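Local coordinates for decapping and exoribonuclease protein 1 (Kluyveromyces lactis, PDB 4GPS) that removes NAD and methylguanosine caps from the 5' ends of RNA and degrades RNA as a metal-dependent 5'-3' exoribonuclease, at residues E162-Y167 and D207-I212; T176-L181 and V383-L388; R113-T118 and K124-A129. One frame throughout, in Å; residues are numbered along the deposited sequence.

Contact 1: E162-Y167 and D207-I212; sequences EAYQRY and DKNILI
Tyr164 OH donates a hydrogen bond to Asp207 OD2 of the opposite segment. The modelled distance between Tyr164 OH and Asp207 OD2 is 2.4 Å, which is very short, and its exact value is doubtful. The Asn209 side chain also comes near the hydroxyl. The tyrosine and aspartate side chains approach from opposite directions. Asp207 OD2 meets the ring at its edge and in its plane, while the carboxylate is turned 66° against the ring. Tyr164 reaches across because CG is anti to the backbone N (chi1 -176°), which sends the ring out from helix 156-167. Val179, Leu171 and Gln205 also touch this side chain.

The other carboxylate oxygen works within its own segment. Asp207 OD1 accepts a hydrogen bond from Asn209 N at 3.1 Å. The N-H group comes from above the carboxylate plane and is fairly straight, 161° at the hydrogen. One carboxylate thus meets the tyrosine hydroxyl with one oxygen and closes the turn with the other. This bend is an Asx turn, set just before strand 210-213, which pairs with strand 176-181, in the PD-(D/E)XK nuclease fold.

Contact 2: T176-L181 and V383-L388; sequences TTFVSL and VLKQNL
Thr176 and Phe178 pack against Lys385 where strand 176-181 packs against helix 370-393. This is helix-on-sheet packing in the PD-(D/E)XK nuclease fold. The short segments run at 107° to each other, and their axes come within 10.3 Å.

Thr176 comes first. Its side chain crosses the lysine chain obliquely. Thr176 CB lies 3.6 Å from Lys385 CG, and Thr176 OG1 lies 3.5 Å from Lys385 CD. The methyl CG2 also faces Lys385 CG. The lysine makes this fit by bending at chi2 (-97°) and chi3 (-77°), which lays its methylene groups along the threonine. Its amino group then turns to polar partners. Lys385 NZ forms a salt bridge with Glu272 and donates to a water at 2.9 Å. The same water makes only a weak, long bond with Thr176 OG1. With Lys385 replaced by an alanine, Glu272 would probably lose its positive mate and a gap would open beside the Thr176 side chain.

Phe178 follows, two residues on and also directed at the helix. Phe381, one turn before Lys385, meets the Phe178 ring edge-to-face. Ile210 of the adjacent strand and Met202 of the strand beyond it also touch this ring. The ring crosses the lysine chain at about a right angle and offers its edge. Phe178 CZ is 3.8 Å from Lys385 CB, which lies near the ring plane. Leu384 CB adds an apolar contact, 4.3 Å from Phe178 CZ. Lys385 N meets the edge of the Phe178 ring in plane, close to CZ.

Contact 3: R113-T118 and K124-A129; sequences RPEVCT and KWENKA
Glu126 reaches back to helix 114-122 and sets OE2 beside Glu115. The two glutamate side chains cross obliquely, with their carboxylate planes 43° apart. Contact is made by one oxygen against carbon: Glu126 OE2 lies 3.5 Å from Glu115 CA and 3.6 Å from Glu115 CG. The acid groups themselves stay separate. Glu115 bends at chi2 (88°), and its carboxylate turns away to a salt bridge with Arg113. The hydrogen bond within that bridge is weak. Glu126 instead runs extended beyond CG (chi2 161°), which carries OE2 across to the helix.

Thr118 meets Glu126 at about a right angle. Its methyl CG2 touches Glu126 CG at 4.0 Å.

No direct hydrogen bond joins the segments, and two waters do this work. One donates to Glu115 O at 2.9 Å and to Glu126 OE2, and it accepts from Glu126 N. The other donates to Glu126 OE2 at 2.8 Å and bonds to Thr118 OG1 at 2.7 Å. Glu126 OE2 therefore takes a bond from each water, which is likely to favour its charged form despite the nearby Glu115.

Trp125 lies beside the glutamate. Its six-membered ring comes near the helix backbone, with Trp125 CZ3 4.2 Å from Glu115 O. The indole stacks on Tyr119 and also meets Phe134. The arrangement is a water-bridged surface connection, joining helix 114-122 to the loop that leads into helix 128-131.

Overall arrangement
Contacts 1 and 2 are neighbours, with centres 11 Å apart. They meet in one sheet, where strands 176-181 and 210-213 are parallel neighbours, with probable hydrogen bonds from Val179 N to Ile210 O (2.6 Å) and from Ile212 N to Val179 O (2.9 Å). Helix 370-393 packs on strand 176-181, while helix 156-167 meets the loop leading into strand 210-213. Both contacts lie away from the annotated sites, yet strand 176-181 also pairs with strand 273-285, which bears the metal ligand Asp282. Contact 3 stands apart, its centre about 42 Å from that of contact 1 and about 44 Å from that of contact 2. Its Trp125 side chain is about 12 Å from that of the metal-binding Ile294.

Contact 1: E162-Y167 and D207-I212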
loop_
_atom_site.group_PDB
_atom_site.type_symbol
_atom_site.label_atom_id
_atom_site.label_comp_id
_atom_site.label_asym_id
_atom_site.label_seq_id
_atom_site.Cartn_x
_atom_site.Cartn_y
_atom_site.Cartn_z
ATOM N N GLU A 162 5.815 -18.192 1.753
ATOM C CA GLU A 162 6.023 -18.878 3.031
ATOM C C GLU A 162 4.879 -18.428 3.963
ATOM O O GLU A 162 4.341 -19.214 4.731
ATOM C CB GLU A 162 7.348 -18.479 3.659
ATOM C CG GLU A 162 8.565 -18.834 2.836
ATOM C CD GLU A 162 8.854 -20.317 2.827
ATOM O OE1 GLU A 162 8.743 -20.963 3.904
ATOM O OE2 GLU A 162 9.206 -20.822 1.740
ATOM N N ALA A 163 4.525 -17.149 3.896
ATOM C CA ALA A 163 3.448 -16.633 4.705
ATOM C C ALA A 163 2.138 -17.352 4.335
ATOM O O ALA A 163 1.345 -17.657 5.209
ATOM C CB ALA A 163 3.312 -15.122 4.502
ATOM N N TYR A 164 1.925 -17.644 3.050
ATOM C CA TYR A 164 0.711 -18.331 2.619
ATOM C C TYR A 164 0.692 -19.743 3.175
ATOM O O TYR A 164 -0.322 -20.217 3.668
ATOM C CB TYR A 164 0.639 -18.438 1.104
ATOM C CG TYR A 164 -0.647 -19.067 0.606
ATOM C CD1 TYR A 164 -1.826 -18.313 0.533
ATOM C CD2 TYR A 164 -0.696 -20.408 0.223
ATOM C CE1 TYR A 164 -2.997 -18.872 0.100
ATOM C CE2 TYR A 164 -1.885 -20.985 -0.215
ATOM C CZ TYR A 164 -3.033 -20.203 -0.272
ATOM O OH TYR A 164 -4.204 -20.737 -0.698
ATOM N N GLN A 165 1.817 -20.430 3.069
ATOM C CA GLN A 165 1.909 -21.787 3.575
ATOM C C GLN A 165 1.629 -21.827 5.083
ATOM O O GLN A 165 0.995 -22.750 5.563
ATOM C CB GLN A 165 3.298 -22.329 3.257
ATOM C CG GLN A 165 3.768 -23.498 4.086
ATOM C CD GLN A 165 5.078 -24.081 3.544
ATOM O OE1 GLN A 165 5.117 -24.577 2.405
ATOM N NE2 GLN A 165 6.156 -24.012 4.346
ATOM N N ARG A 166 2.081 -20.817 5.824
ATOM C CA ARG A 166 1.881 -20.786 7.262
ATOM C C ARG A 166 0.473 -20.465 7.678
ATOM O O ARG A 166 0.068 -20.808 8.787
ATOM C CB ARG A 166 2.737 -19.723 7.920
ATOM C CG ARG A 166 4.120 -20.063 8.261
ATOM C CD ARG A 166 4.690 -18.815 8.922
ATOM N NE ARG A 166 4.876 -18.948 10.364
ATOM C CZ ARG A 166 5.949 -19.499 10.927
ATOM N NH1 ARG A 166 6.945 -19.971 10.174
ATOM N NH2 ARG A 166 6.028 -19.565 12.249
ATOM N N TYR A 167 -0.255 -19.763 6.821
ATOM C CA TYR A 167 -1.610 -19.337 7.145
ATOM C C TYR A 167 -2.716 -20.054 6.387
ATOM O O TYR A 167 -3.884 -19.848 6.652
ATOM C CB TYR A 167 -1.730 -17.839 6.862
ATOM C CG TYR A 167 -2.945 -17.183 7.473
ATOM C CD1 TYR A 167 -2.982 -16.894 8.831
ATOM C CD2 TYR A 167 -4.073 -16.881 6.700
ATOM C CE1 TYR A 167 -4.115 -16.320 9.422
ATOM C CE2 TYR A 167 -5.218 -16.291 7.283
ATOM C CZ TYR A 167 -5.223 -16.018 8.644
ATOM O OH TYR A 167 -6.320 -15.435 9.237
ATOM N N ASP A 207 -5.904 -24.712 -5.241
ATOM C CA ASP A 207 -6.857 -24.610 -4.140
ATOM C C ASP A 207 -7.909 -23.508 -4.412
ATOM O O ASP A 207 -8.788 -23.220 -3.596
ATOM C CB ASP A 207 -6.139 -24.393 -2.797
ATOM C CG ASP A 207 -5.372 -23.064 -2.699
ATOM O OD1 ASP A 207 -5.324 -22.227 -3.648
ATOM O OD2 ASP A 207 -4.799 -22.877 -1.609
ATOM N N LYS A 208 -7.794 -22.891 -5.583
ATOM C CA LYS A 208 -8.731 -21.868 -6.035
ATOM C C LYS A 208 -8.530 -20.465 -5.476
ATOM O O LYS A 208 -9.299 -19.549 -5.788
ATOM C CB LYS A 208 -10.165 -22.365 -5.825
ATOM C CG LYS A 208 -10.482 -23.594 -6.703
ATOM C CD LYS A 208 -10.329 -23.244 -8.190
ATOM C CE LYS A 208 -10.279 -24.478 -9.078
ATOM N NZ LYS A 208 -8.969 -25.210 -8.916
ATOM N N ASN A 209 -7.508 -20.294 -4.644
ATOM C CA ASN A 209 -7.198 -18.965 -4.149
ATOM C C ASN A 209 -6.322 -18.367 -5.268
ATOM O O ASN A 209 -5.786 -19.102 -6.086
ATOM C CB ASN A 209 -6.481 -19.060 -2.801
ATOM C CG ASN A 209 -7.443 -19.365 -1.687
ATOM O OD1 ASN A 209 -7.138 -20.104 -0.732
ATOM N ND2 ASN A 209 -8.637 -18.794 -1.803
ATOM N N ILE A 210 -6.204 -17.051 -5.319
ATOM C CA ILE A 210 -5.450 -16.385 -6.376
ATOM C C ILE A 210 -4.201 -15.633 -5.909
ATOM O O ILE A 210 -4.250 -14.789 -5.009
ATOM C CB ILE A 210 -6.376 -15.402 -7.130
ATOM C CG1 ILE A 210 -7.557 -16.168 -7.733
ATOM C CG2 ILE A 210 -5.602 -14.681 -8.223
ATOM C CD1 ILE A 210 -8.712 -15.315 -8.186
ATOM N N LEU A 211 -3.080 -15.928 -6.556
ATOM C CA LEU A 211 -1.824 -15.283 -6.229
ATOM C C LEU A 211 -1.543 -14.190 -7.233
ATOM O O LEU A 211 -1.530 -14.444 -8.426
ATOM C CB LEU A 211 -0.685 -16.303 -6.278
ATOM C CG LEU A 211 0.718 -15.745 -6.042
ATOM C CD1 LEU A 211 0.799 -15.114 -4.670
ATOM C CD2 LEU A 211 1.735 -16.877 -6.154
ATOM N N ILE A 212 -1.322 -12.972 -6.755
ATOM C CA ILE A 212 -1.005 -11.844 -7.635
ATOM C C ILE A 212 0.509 -11.642 -7.636
ATOM O O ILE A 212 1.148 -11.768 -6.585
ATOM C CB ILE A 212 -1.650 -10.531 -7.129
ATOM C CG1 ILE A 212 -3.163 -10.694 -7.042
ATOM C CG2 ILE A 212 -1.284 -9.374 -8.056
ATOM C CD1 ILE A 212 -3.903 -9.433 -6.671
#

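Contact 2: T176-L181 and V383-L388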
loop_
_atom_site.group_PDB
_atom_site.type_symbol
_atom_site.label_atom_id
_atom_site.label_comp_id
_atom_site.label_asym_id
_atom_site.label_seq_id
_atom_site.Cartn_x
_atom_site.Cartn_y
_atom_site.Cartn_z
ATOM N N THR A 176 -12.946 -16.829 -1.890
ATOM C CA THR A 176 -11.740 -16.839 -2.733
ATOM C C THR A 176 -10.804 -15.827 -2.038
ATOM O O THR A 176 -11.226 -14.718 -1.683
ATOM C CB THR A 176 -12.030 -16.328 -4.163
ATOM O OG1 THR A 176 -12.913 -17.236 -4.837
ATOM C CG2 THR A 176 -10.736 -16.209 -4.969
ATOM N N THR A 177 -9.557 -16.202 -1.792
ATOM C CA THR A 177 -8.629 -15.272 -1.158
ATOM C C THR A 177 -7.610 -14.818 -2.193
ATOM O O THR A 177 -7.074 -15.662 -2.897
ATOM C CB THR A 177 -7.842 -15.945 0.009
ATOM O OG1 THR A 177 -8.754 -16.430 0.999
ATOM C CG2 THR A 177 -6.918 -14.928 0.672
ATOM N N PHE A 178 -7.388 -13.510 -2.350
ATOM C CA PHE A 178 -6.318 -13.056 -3.263
ATOM C C PHE A 178 -5.122 -12.891 -2.337
ATOM O O PHE A 178 -5.258 -12.303 -1.247
ATOM C CB PHE A 178 -6.604 -11.704 -3.925
ATOM C CG PHE A 178 -7.652 -11.755 -4.996
ATOM C CD1 PHE A 178 -9.011 -11.809 -4.662
ATOM C CD2 PHE A 178 -7.292 -11.712 -6.336
ATOM C CE1 PHE A 178 -9.995 -11.813 -5.637
ATOM C CE2 PHE A 178 -8.269 -11.716 -7.319
ATOM C CZ PHE A 178 -9.630 -11.764 -6.972
ATOM N N VAL A 179 -3.977 -13.428 -2.758
ATOM C CA VAL A 179 -2.716 -13.401 -2.000
ATOM C C VAL A 179 -1.754 -12.449 -2.713
ATOM O O VAL A 179 -1.439 -12.649 -3.870
ATOM C CB VAL A 179 -2.124 -14.824 -1.966
ATOM C CG1 VAL A 179 -0.860 -14.883 -1.101
ATOM C CG2 VAL A 179 -3.199 -15.784 -1.444
ATOM N N SER A 180 -1.247 -11.431 -2.033
ATOM C CA SER A 180 -0.418 -10.485 -2.758
ATOM C C SER A 180 0.429 -9.530 -1.913
ATOM O O SER A 180 0.159 -9.347 -0.731
ATOM C CB SER A 180 -1.375 -9.671 -3.657
ATOM O OG SER A 180 -0.740 -8.586 -4.289
ATOM N N LEU A 181 1.468 -8.934 -2.513
ATOM C CA LEU A 181 2.226 -7.909 -1.802
ATOM C C LEU A 181 1.281 -6.689 -1.839
ATOM O O LEU A 181 0.507 -6.524 -2.798
ATOM C CB LEU A 181 3.502 -7.564 -2.539
ATOM C CG LEU A 181 4.403 -8.774 -2.722
ATOM C CD1 LEU A 181 5.506 -8.436 -3.740
ATOM C CD2 LEU A 181 4.947 -9.205 -1.348
ATOM N N VAL A 383 -15.100 -8.486 -10.211
ATOM C CA VAL A 383 -14.983 -8.797 -11.625
ATOM C C VAL A 383 -13.784 -9.758 -11.849
ATOM O O VAL A 383 -13.927 -10.800 -12.513
ATOM C CB VAL A 383 -14.852 -7.482 -12.441
ATOM C CG1 VAL A 383 -14.472 -7.775 -13.879
ATOM C CG2 VAL A 383 -16.178 -6.705 -12.374
ATOM N N LEU A 384 -12.626 -9.433 -11.271
ATOM C CA LEU A 384 -11.430 -10.275 -11.402
ATOM C C LEU A 384 -11.623 -11.702 -10.855
ATOM O O LEU A 384 -11.176 -12.677 -11.468
ATOM C CB LEU A 384 -10.233 -9.641 -10.688
ATOM C CG LEU A 384 -9.627 -8.409 -11.342
ATOM C CD1 LEU A 384 -8.717 -7.695 -10.376
ATOM C CD2 LEU A 384 -8.868 -8.821 -12.596
ATOM N N LYS A 385 -12.293 -11.824 -9.712
ATOM C CA LYS A 385 -12.504 -13.135 -9.120
ATOM C C LYS A 385 -13.389 -14.025 -9.980
ATOM O O LYS A 385 -13.015 -15.149 -10.310
ATOM C CB LYS A 385 -13.109 -12.995 -7.734
ATOM C CG LYS A 385 -13.110 -14.303 -6.987
ATOM C CD LYS A 385 -14.422 -15.017 -7.097
ATOM C CE LYS A 385 -15.441 -14.394 -6.178
ATOM N NZ LYS A 385 -16.634 -15.276 -6.087
ATOM N N GLN A 386 -14.562 -13.516 -10.344
ATOM C CA GLN A 386 -15.509 -14.259 -11.172
ATOM C C GLN A 386 -14.894 -14.689 -12.504
ATOM O O GLN A 386 -15.028 -15.845 -12.922
ATOM C CB GLN A 386 -16.775 -13.415 -11.433
ATOM C CG GLN A 386 -17.755 -13.386 -10.248
ATOM C CD GLN A 386 -18.178 -14.792 -9.804
ATOM O OE1 GLN A 386 -19.022 -15.429 -10.444
ATOM N NE2 GLN A 386 -17.570 -15.291 -8.716
ATOM N N ASN A 387 -14.198 -13.758 -13.152
ATOM C CA ASN A 387 -13.602 -14.047 -14.428
ATOM C C ASN A 387 -12.334 -14.905 -14.399
ATOM O O ASN A 387 -12.136 -15.753 -15.290
ATOM C CB ASN A 387 -13.395 -12.735 -15.191
ATOM C CG ASN A 387 -14.700 -12.203 -15.771
ATOM O OD1 ASN A 387 -15.300 -12.832 -16.636
ATOM N ND2 ASN A 387 -15.143 -11.055 -15.294
ATOM N N LEU A 388 -11.470 -14.733 -13.403
ATOM C CA LEU A 388 -10.293 -15.600 -13.412
ATOM C C LEU A 388 -10.745 -17.019 -13.099
ATOM O O LEU A 388 -10.178 -17.974 -13.634
ATOM C CB LEU A 388 -9.219 -15.141 -12.418
ATOM C CG LEU A 388 -8.537 -13.862 -12.888
ATOM C CD1 LEU A 388 -7.812 -13.207 -11.766
ATOM C CD2 LEU A 388 -7.595 -14.190 -14.002
HETATM O O HOH W 1 -16.194 -17.309 -4.021
#

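Contact 3: R113-T118 and K124-A129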
loop_
_atom_site.group_PDB
_atom_site.type_symbol
_atom_site.label_atom_id
_atom_site.label_comp_id
_atom_site.label_asym_id
_atom_site.label_seq_id
_atom_site.Cartn_x
_atom_site.Cartn_y
_atom_site.Cartn_z
ATOM N N ARG A 113 12.799 6.007 16.395
ATOM C CA ARG A 113 13.584 6.641 17.457
ATOM C C ARG A 113 12.747 7.219 18.584
ATOM O O ARG A 113 11.708 7.821 18.345
ATOM C CB ARG A 113 14.453 7.719 16.867
ATOM C CG ARG A 113 15.616 7.138 16.138
ATOM C CD ARG A 113 16.864 7.684 16.723
ATOM N NE ARG A 113 17.594 8.431 15.720
ATOM C CZ ARG A 113 18.331 9.491 16.004
ATOM N NH1 ARG A 113 18.408 9.895 17.258
ATOM N NH2 ARG A 113 18.967 10.145 15.037
ATOM N N PRO A 114 13.189 7.046 19.837
ATOM C CA PRO A 114 12.397 7.586 20.957
ATOM C C PRO A 114 12.194 9.118 20.977
ATOM O O PRO A 114 11.119 9.603 21.337
ATOM C CB PRO A 114 13.116 7.032 22.200
ATOM C CG PRO A 114 14.524 6.776 21.723
ATOM C CD PRO A 114 14.351 6.272 20.315
ATOM N N GLU A 115 13.211 9.870 20.569
ATOM C CA GLU A 115 13.098 11.326 20.517
ATOM C C GLU A 115 11.955 11.666 19.564
ATOM O O GLU A 115 11.197 12.608 19.805
ATOM C CB GLU A 115 14.401 11.968 20.006
ATOM C CG GLU A 115 15.624 11.580 20.803
ATOM C CD GLU A 115 16.281 10.304 20.295
ATOM O OE1 GLU A 115 15.567 9.355 19.908
ATOM O OE2 GLU A 115 17.528 10.248 20.292
ATOM N N VAL A 116 11.849 10.879 18.486
ATOM C CA VAL A 116 10.805 11.053 17.496
ATOM C C VAL A 116 9.424 10.624 18.056
ATOM O O VAL A 116 8.422 11.303 17.817
ATOM C CB VAL A 116 11.155 10.252 16.195
ATOM C CG1 VAL A 116 9.974 10.244 15.229
ATOM C CG2 VAL A 116 12.380 10.859 15.524
ATOM N N CYS A 117 9.349 9.514 18.795
ATOM C CA CYS A 117 8.047 9.084 19.344
ATOM C C CYS A 117 7.574 10.128 20.326
ATOM O O CYS A 117 6.379 10.448 20.387
ATOM C CB CYS A 117 8.139 7.736 20.076
ATOM S SG CYS A 117 8.710 6.347 19.079
ATOM N N THR A 118 8.523 10.647 21.105
ATOM C CA THR A 118 8.240 11.693 22.093
ATOM C C THR A 118 7.787 12.987 21.371
ATOM O O THR A 118 6.848 13.655 21.796
ATOM C CB THR A 118 9.499 11.982 22.985
ATOM O OG1 THR A 118 9.758 10.847 23.836
ATOM C CG2 THR A 118 9.291 13.255 23.837
ATOM N N LYS A 124 6.064 18.438 20.417
ATOM C CA LYS A 124 7.197 19.325 20.675
ATOM C C LYS A 124 8.473 18.563 20.979
ATOM O O LYS A 124 8.432 17.471 21.518
ATOM C CB LYS A 124 6.878 20.289 21.824
ATOM C CG LYS A 124 6.399 21.631 21.274
ATOM C CD LYS A 124 5.714 22.552 22.297
ATOM C CE LYS A 124 5.201 23.835 21.598
ATOM N NZ LYS A 124 4.217 24.587 22.432
ATOM N N TRP A 125 9.608 19.142 20.615
ATOM C CA TRP A 125 10.892 18.500 20.862
ATOM C C TRP A 125 11.311 18.633 22.329
ATOM O O TRP A 125 10.986 19.631 22.973
ATOM C CB TRP A 125 11.969 19.141 19.978
ATOM C CG TRP A 125 11.722 18.983 18.527
ATOM C CD1 TRP A 125 11.211 19.914 17.675
ATOM C CD2 TRP A 125 11.895 17.786 17.765
ATOM N NE1 TRP A 125 11.041 19.369 16.424
ATOM C CE2 TRP A 125 11.455 18.062 16.451
ATOM C CE3 TRP A 125 12.380 16.504 18.063
ATOM C CZ2 TRP A 125 11.487 17.096 15.432
ATOM C CZ3 TRP A 125 12.415 15.543 17.043
ATOM C CH2 TRP A 125 11.968 15.851 15.747
ATOM N N GLU A 126 12.025 17.641 22.859
ATOM C CA GLU A 126 12.513 17.695 24.244
ATOM C C GLU A 126 13.305 18.988 24.471
ATOM O O GLU A 126 13.083 19.695 25.451
ATOM C CB GLU A 126 13.439 16.524 24.536
ATOM C CG GLU A 126 12.786 15.176 24.455
ATOM C CD GLU A 126 13.804 14.061 24.291
ATOM O OE1 GLU A 126 14.708 13.951 25.149
ATOM O OE2 GLU A 126 13.699 13.304 23.301
ATOM N N ASN A 127 14.228 19.273 23.550
ATOM C CA ASN A 127 15.080 20.466 23.594
ATOM C C ASN A 127 15.763 20.754 22.245
ATOM O O ASN A 127 15.617 19.989 21.299
ATOM C CB ASN A 127 16.148 20.290 24.664
ATOM C CG ASN A 127 16.857 18.965 24.550
ATOM O OD1 ASN A 127 16.645 18.061 25.365
ATOM N ND2 ASN A 127 17.696 18.831 23.525
ATOM N N LYS A 128 16.514 21.853 22.181
ATOM C CA LYS A 128 17.225 22.259 20.969
ATOM C C LYS A 128 18.193 21.208 20.452
ATOM O O LYS A 128 18.275 20.986 19.248
ATOM C CB LYS A 128 18.015 23.564 21.191
ATOM C CG LYS A 128 17.225 24.864 21.055
ATOM C CD LYS A 128 16.984 25.272 19.600
ATOM C CE LYS A 128 15.557 24.956 19.130
ATOM N NZ LYS A 128 14.492 25.589 19.965
ATOM N N ALA A 129 18.944 20.589 21.357
ATOM C CA ALA A 129 19.911 19.576 20.962
ATOM C C ALA A 129 19.238 18.442 20.186
ATOM O O ALA A 129 19.714 18.040 19.130
ATOM C CB ALA A 129 20.627 19.019 22.189
HETATM O O HOH W 2 11.970 14.853 21.497
HETATM O O HOH W 3 12.411 11.002 24.157
#